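Local coordinates for Sn-glycerol-3-phosphate ABC transporter substrate-binding protein UspB (Mycobacterium tuberculosis, PDB 4MFI) that probably captures glycerophosphocholine as the substrate-binding subunit of an ATP-binding cassette importer, at residues 155-160 and 266-271. Numbering follows the deposited sequence.
Sequences PLFYYN and LASAVA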
# COMPACT_ATOMS: atom_id res chain seq x y z
N PRO A 155 0.88 -1.20 -6.13
CA PRO A 155 0.17 -1.64 -7.33
C PRO A 155 1.14 -2.28 -8.34
O PRO A 155 2.35 -2.05 -8.31
CB PRO A 155 -0.40 -0.34 -7.89
CG PRO A 155 -0.51 0.56 -6.69
CD PRO A 155 0.73 0.24 -5.91
N LEU A 156 0.57 -3.08 -9.23
CA LEU A 156 1.33 -3.78 -10.26
C LEU A 156 0.45 -3.83 -11.51
O LEU A 156 -0.77 -3.90 -11.40
CB LEU A 156 1.63 -5.20 -9.78
CG LEU A 156 2.74 -5.97 -10.49
CD1 LEU A 156 4.05 -5.22 -10.37
CD2 LEU A 156 2.85 -7.37 -9.89
N PHE A 157 1.07 -3.76 -12.69
CA PHE A 157 0.33 -3.81 -13.95
C PHE A 157 0.34 -5.24 -14.48
O PHE A 157 1.38 -5.76 -14.88
CB PHE A 157 0.95 -2.83 -14.97
CG PHE A 157 0.12 -2.62 -16.20
CD1 PHE A 157 0.13 -3.55 -17.24
CD2 PHE A 157 -0.65 -1.47 -16.35
CE1 PHE A 157 -0.65 -3.35 -18.39
CE2 PHE A 157 -1.42 -1.26 -17.49
CZ PHE A 157 -1.42 -2.20 -18.52
N TYR A 158 -0.82 -5.89 -14.46
CA TYR A 158 -0.96 -7.26 -14.92
C TYR A 158 -1.45 -7.26 -16.36
O TYR A 158 -2.35 -6.50 -16.71
CB TYR A 158 -1.97 -8.01 -14.05
CG TYR A 158 -1.54 -8.20 -12.61
CD1 TYR A 158 -0.86 -9.35 -12.23
CD2 TYR A 158 -1.84 -7.25 -11.63
CE1 TYR A 158 -0.47 -9.55 -10.91
CE2 TYR A 158 -1.45 -7.45 -10.30
CZ TYR A 158 -0.76 -8.61 -9.95
OH TYR A 158 -0.38 -8.84 -8.64
N TYR A 159 -0.88 -8.13 -17.20
CA TYR A 159 -1.33 -8.20 -18.59
C TYR A 159 -1.39 -9.62 -19.14
O TYR A 159 -0.56 -10.47 -18.81
CB TYR A 159 -0.54 -7.27 -19.51
CG TYR A 159 0.92 -7.60 -19.75
CD1 TYR A 159 1.91 -7.20 -18.85
CD2 TYR A 159 1.32 -8.27 -20.90
CE1 TYR A 159 3.26 -7.48 -19.09
CE2 TYR A 159 2.66 -8.56 -21.15
CZ TYR A 159 3.62 -8.17 -20.24
OH TYR A 159 4.94 -8.45 -20.50
N ASN A 160 -2.40 -9.84 -19.98
CA ASN A 160 -2.67 -11.12 -20.62
C ASN A 160 -1.83 -11.19 -21.90
O ASN A 160 -2.02 -10.41 -22.83
CB ASN A 160 -4.17 -11.15 -20.92
CG ASN A 160 -4.62 -12.43 -21.57
OD1 ASN A 160 -3.99 -12.94 -22.50
ND2 ASN A 160 -5.77 -12.94 -21.12
N LEU A 266 -10.69 -9.39 -18.23
CA LEU A 266 -9.90 -8.18 -18.46
C LEU A 266 -8.56 -8.55 -19.07
O LEU A 266 -7.86 -9.41 -18.53
CB LEU A 266 -9.62 -7.47 -17.14
CG LEU A 266 -10.82 -7.17 -16.25
CD1 LEU A 266 -10.35 -6.65 -14.90
CD2 LEU A 266 -11.78 -6.17 -16.91
N ALA A 267 -8.16 -7.87 -20.15
CA ALA A 267 -6.83 -8.13 -20.73
C ALA A 267 -5.70 -7.59 -19.86
O ALA A 267 -4.55 -8.01 -20.00
CB ALA A 267 -6.73 -7.54 -22.13
N SER A 268 -6.02 -6.65 -18.98
CA SER A 268 -5.03 -6.03 -18.11
C SER A 268 -5.71 -5.33 -16.95
O SER A 268 -6.92 -5.04 -17.00
CB SER A 268 -4.15 -5.05 -18.89
OG SER A 268 -4.89 -3.95 -19.39
N ALA A 269 -4.94 -5.03 -15.91
CA ALA A 269 -5.46 -4.41 -14.71
C ALA A 269 -4.33 -3.96 -13.83
O ALA A 269 -3.28 -4.60 -13.79
CB ALA A 269 -6.33 -5.40 -13.93
N VAL A 270 -4.53 -2.85 -13.12
CA VAL A 270 -3.66 -2.48 -12.02
C VAL A 270 -4.28 -2.99 -10.73
O VAL A 270 -5.39 -2.62 -10.36
CB VAL A 270 -3.42 -0.96 -11.95
CG1 VAL A 270 -2.61 -0.60 -10.70
CG2 VAL A 270 -2.69 -0.48 -13.20
N ALA A 271 -3.56 -3.88 -10.06
CA ALA A 271 -4.02 -4.47 -8.82
C ALA A 271 -2.84 -4.60 -7.87
O ALA A 271 -1.71 -4.31 -8.24
CB ALA A 271 -4.67 -5.82 -9.08
O HOH W 1 -6.95 -11.87 -18.71
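L156 and Y158 pair with A271 and A269 as antiparallel hydrogen-bonded pairs, the strand axes running at 168° to each other, and N160 N to A267 O (2.8 Å) adds a fifth backbone bond where 266-271 enters its strand. Between these bonds the carbonyl oxygens also receive CA-H...O contacts, the shortest from S268 CA to Y158 O at 3.1 Å. One sheet face carries F157, Y159, S268 and V270. The F157 ring touches V270 and S268, alternate residues of the partner strand, CD2 lying 3.9 Å from V270 CG2 and CE1 approaching S268 CB; its side chain crosses that of V270 at about a right angle. The other methyl of V270, CG1, anti to the backbone N (chi1 174°), packs 3.6 Å from P155 CB. On the opposite face the Y158 ring lies beside A271, CE2 3.8 Å from A271 CB, and turns its edge to A269 O, while its hydroxyl hydrogen-bonds S272 O. A water accepts from N160 ND2 (2.9 Å) and donates to L266 O, bridging the two segments beyond the last backbone bond; N160 OD1 meanwhile caps helix 161-166 through A163 N. Strand 144-160 is flanked on its other edge by 287-290, through F157 with A290 and Y159 with G288, in the alpha/beta fold of the periplasmic-binding-protein superfamily. Helices 161-166 and 177-191 pack against F157, S268 and V270, whereas helix 257-262 lies against A269 and A271.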